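PDB 3IBS: VWFA domain-containing protein from Bacteroides thetaiotaomicron, which is of unknown function but carries a von Willebrand factor A domain that binds magnesium, in a protein probably held at the cell membrane. Local coordinates for residues 17-22 with 118-123; 56-61 with 90-95; 127-132 with 182-187; 143-148 with 193-198; 148-153 with 176-181. All coordinates share one frame; numbering follows the deposited sequence. Where two conformers were deposited one is given.

Contact 1 of 5, residues 17-22 with 118-123. With MG (magnesium ion), chain I.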
# COMPACT_ATOMS: atom_id res chain seq x y z
N ALA A 17 -14.16 -19.43 -13.48
CA ALA A 17 -14.13 -19.64 -12.04
C ALA A 17 -13.31 -18.49 -11.48
O ALA A 17 -12.10 -18.45 -11.64
CB ALA A 17 -13.49 -21.01 -11.72
N LEU A 18 -13.98 -17.54 -10.86
CA LEU A 18 -13.34 -16.29 -10.47
C LEU A 18 -13.07 -16.26 -8.96
O LEU A 18 -13.98 -16.37 -8.14
CB LEU A 18 -14.23 -15.11 -10.89
CG LEU A 18 -13.83 -13.69 -10.45
CD1 LEU A 18 -12.43 -13.30 -10.97
CD2 LEU A 18 -14.91 -12.69 -10.93
N ASP A 19 -11.81 -16.06 -8.62
CA ASP A 19 -11.36 -15.80 -7.25
C ASP A 19 -11.95 -14.47 -6.79
O ASP A 19 -11.69 -13.44 -7.41
CB ASP A 19 -9.82 -15.74 -7.24
CG ASP A 19 -9.22 -15.77 -5.83
OD1 ASP A 19 -9.86 -15.24 -4.89
OD2 ASP A 19 -8.10 -16.32 -5.66
N ILE A 20 -12.75 -14.51 -5.71
CA ILE A 20 -13.25 -13.29 -5.08
C ILE A 20 -12.79 -13.14 -3.61
O ILE A 20 -13.40 -12.44 -2.80
CB ILE A 20 -14.79 -13.14 -5.19
CG1 ILE A 20 -15.53 -14.24 -4.40
CG2 ILE A 20 -15.21 -13.07 -6.69
CD1 ILE A 20 -17.04 -13.89 -4.05
N SER A 21 -11.70 -13.82 -3.25
CA SER A 21 -11.11 -13.62 -1.91
C SER A 21 -10.56 -12.18 -1.77
O SER A 21 -10.41 -11.47 -2.77
CB SER A 21 -10.01 -14.65 -1.64
OG SER A 21 -8.90 -14.43 -2.48
N ASN A 22 -10.28 -11.78 -0.52
CA ASN A 22 -9.83 -10.42 -0.18
C ASN A 22 -8.60 -9.97 -0.95
O ASN A 22 -8.49 -8.79 -1.30
CB ASN A 22 -9.54 -10.32 1.34
CG ASN A 22 -10.80 -10.49 2.17
OD1 ASN A 22 -11.89 -10.14 1.73
ND2 ASN A 22 -10.65 -11.02 3.39
N ILE A 118 -9.57 -17.60 -12.91
CA ILE A 118 -8.93 -16.29 -12.80
C ILE A 118 -8.61 -15.99 -11.33
O ILE A 118 -9.52 -15.85 -10.50
CB ILE A 118 -9.84 -15.19 -13.36
CG1 ILE A 118 -10.24 -15.55 -14.81
CG2 ILE A 118 -9.12 -13.84 -13.29
CD1 ILE A 118 -11.30 -14.55 -15.49
N THR A 119 -7.33 -15.91 -11.00
CA THR A 119 -6.93 -15.92 -9.59
C THR A 119 -5.51 -15.37 -9.41
O THR A 119 -4.76 -15.26 -10.36
CB THR A 119 -7.01 -17.39 -9.02
OG1 THR A 119 -6.71 -17.42 -7.61
CG2 THR A 119 -6.05 -18.33 -9.79
N ASP A 120 -5.14 -15.02 -8.17
CA ASP A 120 -3.72 -14.79 -7.88
C ASP A 120 -3.03 -16.10 -7.45
O ASP A 120 -1.81 -16.12 -7.19
CB ASP A 120 -3.54 -13.66 -6.85
CG ASP A 120 -4.35 -13.90 -5.59
OD1 ASP A 120 -4.51 -15.09 -5.21
OD2 ASP A 120 -4.86 -12.92 -5.00
N GLY A 121 -3.80 -17.21 -7.38
CA GLY A 121 -3.24 -18.55 -7.08
C GLY A 121 -2.53 -18.66 -5.73
O GLY A 121 -1.70 -19.58 -5.49
N GLU A 122 -2.89 -17.75 -4.83
CA GLU A 122 -2.17 -17.59 -3.58
C GLU A 122 -2.69 -18.46 -2.44
O GLU A 122 -3.90 -18.48 -2.17
CB GLU A 122 -2.20 -16.12 -3.15
CG GLU A 122 -1.45 -15.88 -1.86
CD GLU A 122 -1.36 -14.41 -1.51
OE1 GLU A 122 -2.41 -13.71 -1.46
OE2 GLU A 122 -0.24 -13.96 -1.25
N ASN A 123 -1.77 -19.12 -1.75
CA ASN A 123 -2.09 -19.94 -0.57
C ASN A 123 -3.17 -21.01 -0.82
O ASN A 123 -4.04 -21.24 0.04
CB ASN A 123 -2.52 -19.06 0.62
CG ASN A 123 -1.38 -18.22 1.17
OD1 ASN A 123 -0.22 -18.60 1.08
ND2 ASN A 123 -1.72 -17.07 1.75
MG MG I . -6.83 -14.66 -1.89
O HOH W 1 -6.46 -15.64 -3.62
O HOH W 2 -4.87 -14.95 -1.28
O HOH W 3 -7.25 -13.59 -0.16
O HOH W 4 -7.45 -16.40 -0.88

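Contact 2 of 5, residues 56-61 with 90-95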
# COMPACT_ATOMS: atom_id res chain seq x y z
N ILE A 56 -18.63 -19.16 -11.85
CA ILE A 56 -18.52 -19.62 -10.46
C ILE A 56 -17.65 -18.60 -9.77
O ILE A 56 -16.70 -18.11 -10.38
CB ILE A 56 -17.82 -20.98 -10.43
CG1 ILE A 56 -18.79 -22.08 -10.88
CG2 ILE A 56 -17.21 -21.29 -9.05
CD1 ILE A 56 -18.10 -23.30 -11.40
N VAL A 57 -18.00 -18.23 -8.54
CA VAL A 57 -17.13 -17.40 -7.72
C VAL A 57 -16.61 -18.26 -6.57
O VAL A 57 -17.29 -19.21 -6.14
CB VAL A 57 -17.82 -16.09 -7.24
CG1 VAL A 57 -18.09 -15.14 -8.43
CG2 VAL A 57 -19.15 -16.39 -6.52
N PHE A 58 -15.38 -18.01 -6.12
CA PHE A 58 -14.84 -18.79 -5.01
C PHE A 58 -13.93 -17.99 -4.11
O PHE A 58 -13.27 -17.01 -4.53
CB PHE A 58 -14.11 -20.06 -5.52
CG PHE A 58 -12.79 -19.79 -6.23
CD1 PHE A 58 -11.58 -19.74 -5.50
CD2 PHE A 58 -12.76 -19.60 -7.61
CE1 PHE A 58 -10.37 -19.50 -6.14
CE2 PHE A 58 -11.56 -19.37 -8.27
CZ PHE A 58 -10.36 -19.31 -7.55
N ALA A 59 -13.92 -18.40 -2.86
CA ALA A 59 -12.87 -18.02 -1.95
C ALA A 59 -12.59 -19.27 -1.13
O ALA A 59 -12.03 -20.23 -1.65
CB ALA A 59 -13.30 -16.79 -1.10
N GLY A 60 -13.00 -19.30 0.14
CA GLY A 60 -12.94 -20.52 0.95
C GLY A 60 -13.92 -21.60 0.51
O GLY A 60 -13.67 -22.79 0.71
N ASP A 61 -15.04 -21.17 -0.08
CA ASP A 61 -16.01 -22.06 -0.74
C ASP A 61 -16.17 -21.60 -2.19
O ASP A 61 -15.71 -20.50 -2.55
CB ASP A 61 -17.39 -21.98 -0.05
CG ASP A 61 -17.38 -22.51 1.40
OD1 ASP A 61 -16.72 -23.55 1.67
OD2 ASP A 61 -18.03 -21.88 2.27
N GLN A 90 -12.98 -17.39 4.07
CA GLN A 90 -11.80 -17.07 3.27
C GLN A 90 -11.00 -18.32 2.90
O GLN A 90 -11.18 -19.38 3.50
CB GLN A 90 -10.97 -15.93 3.91
CG GLN A 90 -11.72 -14.54 3.84
CD GLN A 90 -12.16 -14.18 2.39
OE1 GLN A 90 -11.31 -13.90 1.53
NE2 GLN A 90 -13.48 -14.18 2.13
N GLY A 91 -10.17 -18.21 1.88
CA GLY A 91 -9.38 -19.34 1.37
C GLY A 91 -9.25 -19.20 -0.13
O GLY A 91 -9.70 -18.19 -0.72
N THR A 92 -8.63 -20.19 -0.76
CA THR A 92 -8.38 -20.16 -2.20
C THR A 92 -8.74 -21.53 -2.76
O THR A 92 -7.87 -22.29 -3.18
CB THR A 92 -6.90 -19.82 -2.51
OG1 THR A 92 -6.50 -18.67 -1.76
CG2 THR A 92 -6.70 -19.52 -4.03
N ALA A 93 -10.04 -21.83 -2.76
CA ALA A 93 -10.52 -23.18 -3.09
C ALA A 93 -10.69 -23.42 -4.59
O ALA A 93 -11.80 -23.62 -5.08
CB ALA A 93 -11.83 -23.48 -2.33
N ILE A 94 -9.56 -23.38 -5.30
CA ILE A 94 -9.53 -23.55 -6.76
C ILE A 94 -10.03 -24.95 -7.18
O ILE A 94 -10.76 -25.06 -8.17
CB ILE A 94 -8.12 -23.26 -7.37
CG1 ILE A 94 -7.68 -21.81 -7.13
CG2 ILE A 94 -8.12 -23.54 -8.90
CD1 ILE A 94 -6.15 -21.58 -7.35
N GLY A 95 -9.63 -25.99 -6.46
CA GLY A 95 -10.08 -27.36 -6.72
C GLY A 95 -11.59 -27.53 -6.65
O GLY A 95 -12.20 -28.07 -7.57

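Contact 3 of 5, residues 127-132 with 182-187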
# COMPACT_ATOMS: atom_id res chain seq x y z
N GLY A 127 -5.29 -29.80 -4.16
CA GLY A 127 -6.49 -30.29 -4.81
C GLY A 127 -6.68 -29.73 -6.22
O GLY A 127 -7.24 -30.40 -7.09
N ALA A 128 -6.22 -28.51 -6.46
CA ALA A 128 -6.46 -27.85 -7.75
C ALA A 128 -5.88 -28.61 -8.94
O ALA A 128 -6.53 -28.73 -9.98
CB ALA A 128 -5.94 -26.41 -7.75
N VAL A 129 -4.66 -29.11 -8.80
CA VAL A 129 -3.98 -29.78 -9.91
C VAL A 129 -4.67 -31.13 -10.24
O VAL A 129 -4.85 -31.47 -11.42
CB VAL A 129 -2.46 -29.94 -9.58
CG1 VAL A 129 -1.80 -30.85 -10.53
CG2 VAL A 129 -1.76 -28.55 -9.55
N GLU A 130 -5.05 -31.88 -9.20
CA GLU A 130 -5.83 -33.11 -9.35
C GLU A 130 -7.18 -32.82 -9.99
O GLU A 130 -7.62 -33.52 -10.91
CB GLU A 130 -6.05 -33.77 -7.98
CG GLU A 130 -4.75 -34.12 -7.20
CD GLU A 130 -4.31 -33.07 -6.14
OE1 GLU A 130 -4.21 -31.83 -6.45
OE2 GLU A 130 -4.06 -33.53 -4.98
N ALA A 131 -7.85 -31.77 -9.51
CA ALA A 131 -9.12 -31.35 -10.08
C ALA A 131 -8.99 -31.01 -11.57
O ALA A 131 -9.85 -31.38 -12.38
CB ALA A 131 -9.69 -30.16 -9.31
N ALA A 132 -7.91 -30.32 -11.93
CA ALA A 132 -7.69 -29.91 -13.33
C ALA A 132 -7.40 -31.11 -14.22
O ALA A 132 -7.85 -31.17 -15.37
CB ALA A 132 -6.56 -28.88 -13.44
N GLN A 182 0.53 -22.07 -13.19
CA GLN A 182 1.09 -22.81 -14.32
C GLN A 182 0.89 -24.31 -14.23
O GLN A 182 0.59 -24.93 -15.23
CB GLN A 182 2.56 -22.46 -14.54
CG GLN A 182 2.76 -21.05 -15.12
CD GLN A 182 4.21 -20.59 -15.01
OE1 GLN A 182 4.89 -20.87 -14.02
NE2 GLN A 182 4.67 -19.85 -16.00
N GLU A 183 1.03 -24.89 -13.03
CA GLU A 183 0.83 -26.34 -12.82
C GLU A 183 -0.61 -26.72 -13.15
O GLU A 183 -0.86 -27.75 -13.81
CB GLU A 183 1.13 -26.75 -11.37
CG GLU A 183 2.62 -26.67 -10.98
CD GLU A 183 2.90 -27.13 -9.54
OE1 GLU A 183 1.99 -27.66 -8.89
OE2 GLU A 183 4.06 -26.96 -9.08
N ILE A 184 -1.54 -25.88 -12.68
CA ILE A 184 -2.97 -26.11 -12.89
C ILE A 184 -3.29 -26.12 -14.39
O ILE A 184 -3.97 -27.02 -14.87
CB ILE A 184 -3.86 -25.08 -12.13
CG1 ILE A 184 -3.60 -25.19 -10.62
CG2 ILE A 184 -5.37 -25.28 -12.46
CD1 ILE A 184 -4.06 -23.97 -9.79
N ALA A 185 -2.80 -25.11 -15.11
CA ALA A 185 -3.07 -24.99 -16.54
C ALA A 185 -2.42 -26.11 -17.34
O ALA A 185 -3.01 -26.62 -18.31
CB ALA A 185 -2.62 -23.65 -17.07
N LYS A 186 -1.19 -26.48 -16.98
CA LYS A 186 -0.51 -27.57 -17.67
C LYS A 186 -1.29 -28.90 -17.59
O LYS A 186 -1.60 -29.51 -18.62
CB LYS A 186 0.93 -27.76 -17.19
CG LYS A 186 1.70 -28.78 -18.09
CD LYS A 186 3.17 -28.79 -17.77
CE LYS A 186 3.90 -29.83 -18.61
NZ LYS A 186 5.32 -29.96 -18.19
N ASP A 187 -1.59 -29.32 -16.37
CA ASP A 187 -2.29 -30.57 -16.14
C ASP A 187 -3.74 -30.51 -16.63
O ASP A 187 -4.33 -31.53 -16.96
CB ASP A 187 -2.23 -30.95 -14.66
CG ASP A 187 -0.82 -31.37 -14.22
OD1 ASP A 187 0.16 -31.21 -14.99
OD2 ASP A 187 -0.71 -31.87 -13.09

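Contact 4 of 5, residues 143-148 with 193-198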
# COMPACT_ATOMS: atom_id res chain seq x y z
N SER A 143 -7.82 -23.56 -18.24
CA SER A 143 -6.85 -22.46 -18.37
C SER A 143 -6.83 -21.59 -17.12
O SER A 143 -7.81 -21.57 -16.37
CB SER A 143 -7.14 -21.58 -19.60
OG SER A 143 -6.87 -22.29 -20.80
N VAL A 144 -5.71 -20.89 -16.91
CA VAL A 144 -5.56 -20.02 -15.73
C VAL A 144 -4.99 -18.66 -16.15
O VAL A 144 -3.97 -18.58 -16.85
CB VAL A 144 -4.63 -20.64 -14.65
CG1 VAL A 144 -4.56 -19.76 -13.40
CG2 VAL A 144 -5.10 -22.05 -14.26
N LEU A 145 -5.68 -17.61 -15.72
CA LEU A 145 -5.27 -16.23 -15.92
C LEU A 145 -4.82 -15.75 -14.57
O LEU A 145 -5.62 -15.68 -13.61
CB LEU A 145 -6.45 -15.40 -16.44
CG LEU A 145 -6.84 -15.46 -17.93
CD1 LEU A 145 -6.71 -16.83 -18.56
CD2 LEU A 145 -8.25 -14.86 -18.19
N GLY A 146 -3.53 -15.46 -14.47
CA GLY A 146 -2.93 -15.13 -13.19
C GLY A 146 -2.94 -13.62 -13.07
O GLY A 146 -2.38 -12.93 -13.91
N VAL A 147 -3.58 -13.11 -12.02
CA VAL A 147 -3.68 -11.67 -11.84
C VAL A 147 -2.80 -11.25 -10.67
O VAL A 147 -2.76 -11.92 -9.64
CB VAL A 147 -5.14 -11.24 -11.54
CG1 VAL A 147 -5.42 -9.85 -12.11
CG2 VAL A 147 -6.11 -12.23 -12.11
N GLY A 148 -2.11 -10.13 -10.85
CA GLY A 148 -1.36 -9.52 -9.76
C GLY A 148 0.13 -9.57 -10.00
O GLY A 148 0.58 -10.14 -10.99
N VAL A 193 -1.75 -17.51 -18.67
CA VAL A 193 -1.33 -16.18 -19.06
C VAL A 193 -1.42 -15.26 -17.86
O VAL A 193 -2.35 -15.38 -17.02
CB VAL A 193 -2.08 -15.65 -20.33
CG1 VAL A 193 -3.60 -15.63 -20.12
CG2 VAL A 193 -1.54 -14.26 -20.79
N ARG A 194 -0.43 -14.38 -17.75
CA ARG A 194 -0.45 -13.38 -16.71
C ARG A 194 -1.27 -12.19 -17.17
O ARG A 194 -1.13 -11.69 -18.29
CB ARG A 194 0.96 -12.93 -16.33
CG ARG A 194 1.01 -12.06 -15.06
CD ARG A 194 2.40 -11.52 -14.86
NE ARG A 194 2.50 -10.59 -13.73
CZ ARG A 194 2.72 -9.28 -13.85
NH1 ARG A 194 2.83 -8.71 -15.06
NH2 ARG A 194 2.81 -8.51 -12.77
N VAL A 195 -2.13 -11.71 -16.28
CA VAL A 195 -2.92 -10.56 -16.58
C VAL A 195 -2.08 -9.34 -16.14
O VAL A 195 -1.57 -9.32 -15.03
CB VAL A 195 -4.29 -10.61 -15.86
CG1 VAL A 195 -5.07 -9.32 -16.06
CG2 VAL A 195 -5.11 -11.82 -16.35
N ASP A 196 -1.87 -8.39 -17.04
CA ASP A 196 -1.31 -7.08 -16.68
C ASP A 196 -2.27 -5.97 -17.14
O ASP A 196 -3.45 -6.23 -17.35
CB ASP A 196 0.10 -6.91 -17.26
CG ASP A 196 0.13 -7.03 -18.78
OD1 ASP A 196 -0.91 -6.81 -19.44
OD2 ASP A 196 1.22 -7.36 -19.31
N ASN A 197 -1.78 -4.74 -17.31
CA ASN A 197 -2.68 -3.62 -17.64
C ASN A 197 -3.16 -3.55 -19.09
O ASN A 197 -4.13 -2.86 -19.39
CB ASN A 197 -2.08 -2.29 -17.16
CG ASN A 197 -2.06 -2.18 -15.65
OD1 ASN A 197 -3.07 -2.44 -14.98
ND2 ASN A 197 -0.90 -1.81 -15.09
N SER A 198 -2.50 -4.28 -19.98
CA SER A 198 -2.90 -4.32 -21.38
C SER A 198 -4.07 -5.30 -21.58
O SER A 198 -4.54 -5.96 -20.62
CB SER A 198 -1.72 -4.73 -22.25
OG SER A 198 -1.41 -6.11 -22.06

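Contact 5 of 5, residues 148-153 with 176-181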
# COMPACT_ATOMS: atom_id res chain seq x y z
N GLY A 148 -2.11 -10.13 -10.85
CA GLY A 148 -1.36 -9.52 -9.76
C GLY A 148 0.13 -9.57 -10.00
O GLY A 148 0.58 -10.14 -10.99
N MSE A 149 0.91 -8.95 -9.12
CA MSE A 149 2.36 -8.96 -9.27
C MSE A 149 2.94 -10.04 -8.35
O MSE A 149 2.58 -10.10 -7.17
CB MSE A 149 2.97 -7.59 -8.94
CG MSE A 149 2.58 -6.40 -9.85
SE MSE A 149 3.23 -4.72 -9.03
CE MSE A 149 2.40 -3.39 -10.21
N PRO A 150 3.83 -10.88 -8.89
CA PRO A 150 4.59 -11.86 -8.09
C PRO A 150 5.36 -11.20 -6.92
O PRO A 150 5.54 -11.82 -5.87
CB PRO A 150 5.60 -12.44 -9.10
CG PRO A 150 4.99 -12.18 -10.44
CD PRO A 150 4.21 -10.92 -10.32
N GLU A 151 5.78 -9.94 -7.12
CA GLU A 151 6.56 -9.17 -6.15
C GLU A 151 5.72 -8.65 -4.96
O GLU A 151 6.29 -8.17 -3.98
CB GLU A 151 7.30 -8.00 -6.83
CG GLU A 151 8.13 -8.34 -8.12
CD GLU A 151 7.29 -8.48 -9.42
OE1 GLU A 151 6.07 -8.23 -9.43
OE2 GLU A 151 7.87 -8.86 -10.47
N GLY A 152 4.38 -8.72 -5.04
CA GLY A 152 3.54 -8.47 -3.87
C GLY A 152 2.87 -7.09 -3.82
O GLY A 152 3.44 -6.08 -4.27
N ALA A 153 1.68 -7.03 -3.24
CA ALA A 153 1.00 -5.74 -3.05
C ALA A 153 0.20 -5.73 -1.74
O ALA A 153 -0.25 -6.76 -1.28
CB ALA A 153 0.09 -5.46 -4.22
N LEU A 176 0.99 -12.76 -6.59
CA LEU A 176 0.59 -13.76 -7.58
C LEU A 176 1.54 -14.96 -7.44
O LEU A 176 2.75 -14.78 -7.37
CB LEU A 176 0.70 -13.19 -9.00
CG LEU A 176 0.70 -14.16 -10.19
CD1 LEU A 176 -0.67 -14.90 -10.35
CD2 LEU A 176 1.03 -13.37 -11.47
N ASN A 177 0.99 -16.17 -7.39
CA ASN A 177 1.82 -17.38 -7.43
C ASN A 177 1.70 -17.95 -8.82
O ASN A 177 0.80 -18.74 -9.12
CB ASN A 177 1.37 -18.40 -6.37
CG ASN A 177 2.29 -19.61 -6.27
OD1 ASN A 177 2.94 -20.01 -7.24
ND2 ASN A 177 2.34 -20.22 -5.08
N GLU A 178 2.65 -17.55 -9.66
CA GLU A 178 2.69 -17.93 -11.06
C GLU A 178 2.90 -19.45 -11.18
O GLU A 178 2.28 -20.11 -12.02
CB GLU A 178 3.85 -17.18 -11.71
CG GLU A 178 3.80 -17.03 -13.20
CD GLU A 178 4.01 -15.55 -13.63
OE1 GLU A 178 4.98 -14.88 -13.17
OE2 GLU A 178 3.18 -15.06 -14.41
N GLY A 179 3.77 -19.99 -10.32
CA GLY A 179 4.09 -21.42 -10.37
C GLY A 179 2.85 -22.29 -10.20
O GLY A 179 2.64 -23.26 -10.94
N MSE A 180 2.03 -21.96 -9.20
CA MSE A 180 0.81 -22.72 -8.94
C MSE A 180 -0.17 -22.61 -10.10
O MSE A 180 -0.75 -23.62 -10.51
CB MSE A 180 0.14 -22.27 -7.63
CG MSE A 180 -1.20 -22.96 -7.37
SE MSE A 180 -1.04 -24.87 -6.92
CE MSE A 180 -0.82 -24.68 -4.98
N CYS A 181 -0.35 -21.39 -10.63
CA CYS A 181 -1.24 -21.18 -11.77
C CYS A 181 -0.78 -22.01 -12.98
O CYS A 181 -1.60 -22.61 -13.68
CB CYS A 181 -1.29 -19.69 -12.17
SG CYS A 181 -2.05 -18.62 -10.96
O HOH W 5 5.67 -14.70 -6.08

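Contact 1 of 5, residues 17-22 with 118-123
Asp19 reaches Thr119 where two parallel neighbouring strands end, at the metal ion-dependent adhesion site (MIDAS) of the von Willebrand factor A fold, whose DxSxS signature here runs from Asp19 to Ser23. The strands are still paired just behind: Ile118 N binds Ala17 O, and Asp19 N binds Ile118 O at 3.0 Å. Going out along Asp19, CB sits 3.3 Å from Ile118 O. CG is anti to the backbone N (chi1 -168°), which carries the carboxylate across to strand 113-119. There OD2 offers its anti lone pair to the hydroxyl of Thr119, with OG1 2.6 Å from OD2, and accepts a second hydrogen bond from water 1. OD1 turns back on its own segment, accepting from Ser21 N in an Asx turn and from Ser21 OG on the syn side, at 2.7 Å from OG to OD1. Four donors therefore fix the carboxylate's rotation. Asp120 also meets the metal through water: its OD1 lies 3.8 Å from Asp19 OD2, and water 1 donates to both, while Asp120 OD2 is taken by Ser23 and Arg33. Magnesium is bound by Ser21, Ser23 and four waters, with Ser21 OG 2.2 Å from the ion.

Contact 2 of 5, residues 56-61 with 90-95
Ala59 and Gly60 press against Gly91 and Ala93 where the loop leaving strand 52-58 meets the turn that leads into helix 94-102. This is the tight half of the contact. Ala93 N donates to Ala59 O at 2.8 Å, well lined up with the carbonyl (C=O...N 161°), and the methyl of Ala93 rests on the same oxygen. Gly60 CA comes within 3.3 Å of Gln90 O, so a side chain on Gly60 would run into that carbonyl, and one on Gly91 would crowd Gly60 CA. The Phe58 ring closes the buried end. Ile94 lies over one face through its CA, and its CG1 is 3.7 Å from Phe58 CE1; Thr92 CG2 comes to the ring edge, 4.2 Å from the same CE1. The Gln90 end is looser and faces solvent: its bent side chain only brushes Ala59, with NE2 4.2 Å from CB, and its amide is spent on Asn22 N and Ser88 O. Thr92 turns away from strand 52-58 and gives its hydroxyl to Glu122 O, its side chain about 4 Å from the magnesium at the nearest atoms. It probably matches the MIDAS threonine of related domains. With a single hydrogen bond joining the segments and two glycines at the crossing, close backbone packing probably helps to place this threonine beside the metal, together with its hydroxyl bond to Glu122 O.

Contact 3 of 5, residues 127-132 with 182-187
Val129 has CG1 anti to its backbone N (chi1 168°), which sends CG1 to Asp187 and CG2 to Glu183 and Ile184. Ile184 answers with CG1 beside its own backbone N (chi1 -61°), so that its longer branch runs toward Ala128 and its CG2 toward Ala132. CD1 of Ile184 ends 3.7 Å from Ala128 CB, while Ile184 CG2 meets Ala132 CB at 3.9 Å. The same Ala132 methyl also rests against Ile184 O. Helices 128-136 and 178-187 are the connections of two successive beta-alpha-beta units and cover the same side of the sheet; the short segments run nearly parallel, 17° apart, with axes 8.2 Å from each other. The small side chains of Ala128 and Ala132 are consistent with this close approach, and Ile184 lies between them, with Ile98 of helix 94-102 and Val144 of the sheet on its deeper side. Toward the surface, Val129 CG2 lies 3.9 Å from Glu183 CB, and its CG1 faces the Asp187 side chain. An alanine at Val129 would probably open a gap beside Glu183 CB and Ile184 CG1, the partners of the lost CG2. Ala128 N, starting its helix, is bonded to His124 NE2.

Contact 4 of 5, residues 143-148 with 193-198
Gly146 and Val195 share a short, straight bond, Val195 N donating to Gly146 O at 2.7 Å with an angle of 180° at the hydrogen. Gly146 also donates, from its N to Val193 O at 2.8 Å, and Val193 N binds Val144 O at 3.1 Å, so Gly146 uses both its N-H and its carbonyl in the parallel ladder. CA-H...O contacts fill in beside these bonds, one from Leu145 CA to Val193 O and one from Arg194 CA to Gly146 O. At the end of the strands the extended Arg194 chain (CG anti to the backbone N) passes along Gly146 O and brings NE and NH2 to Gly148 O, NH2 at 3.3 Å; both bonds are weak and bent. An alanine in place of Arg194 would probably leave Gly148 O without these donors and uncover Pro150 and Glu178, which the chain packs on. On the opposite face Leu145 and Val193 lie side by side, CD1 to CG1 at 3.7 Å, and Leu145 CB meets Val195 CG2 at 3.8 Å. Leu145 and Val195 turn this face to Leu40 of helix 33-46, whereas Val144, on the Arg194 side, packs on Cys181 and Ile184 of helix 178-187. These are the parallel strands of a beta-alpha-beta crossover through that helix; 140-147 also bonds to 113-119, while 191-195 is one edge of this chain's von Willebrand factor A sheet.

Contact 5 of 5, residues 148-153 with 176-181
Met149, in the loop after strand 140-147, and Leu176, just before helix 178-187, are joined by the one direct hydrogen bond between the segments, from Leu176 N to Met149 O at 3.2 Å. The donor stands well above the carbonyl plane, 58° out of it. The same oxygen also closes the type I beta turn from Met149 to Gly152. Gly152 N comes in from the opposite face, 3.1 Å from Met149 O, so the carbonyl is gripped from both sides. Water adds a second link: water 5 donates to Pro150 O at 2.9 Å and, at longer range, to Leu176 O. That last oxygen also receives a CA-H...O contact from Pro150 CA.

The apolar part belongs to Leu176. Its CG is anti to the backbone N (chi1 164°), which lays CD2 over the backbone of Gly148, 3.3 Å from the glycine O, and within 4.2 Å of Pro150 CD. On the outer side Pro150 CG approaches Glu178 OE1 at 3.8 Å, while the other oxygen of that glutamate is bonded to Tyr192.

A capping bond starts the helix: Asn177, at its N-cap, takes Met180 N on its OD1 at 2.9 Å. Separately, Asn177 N is bonded to Asp120 O, in the loop at the metal site. The far side of the turn meets the second subunit, where Arg165 of that chain binds the carbonyls of Glu151 and Gly152. Backbone carbonyls do most of the polar work, so main-chain atoms, a bridging water and one buried leucine tie the turn to the helix start.

In the fold
From the N terminus, strand 13-19 runs straight into contact 1, which closes a long loop back from strand 113-119 at the metal end of the sheet. Contact 2 nests inside that loop, tying the end of neighbouring strand 52-58 to the start of helix 94-102. The chain then passes into helix 128-136, where contact 3 opens before contact 4 does and closes before it closes, so the two cross: helix pairs with helix, then strand 140-147 with strand 191-195. Contact 5 lies inside both loops and shares Gly148 with contact 4. Contacts 1, 2 and 4 reach one sheet, whereas contact 3 joins helices covering it and contact 5 fastens a loop to helix 178-187.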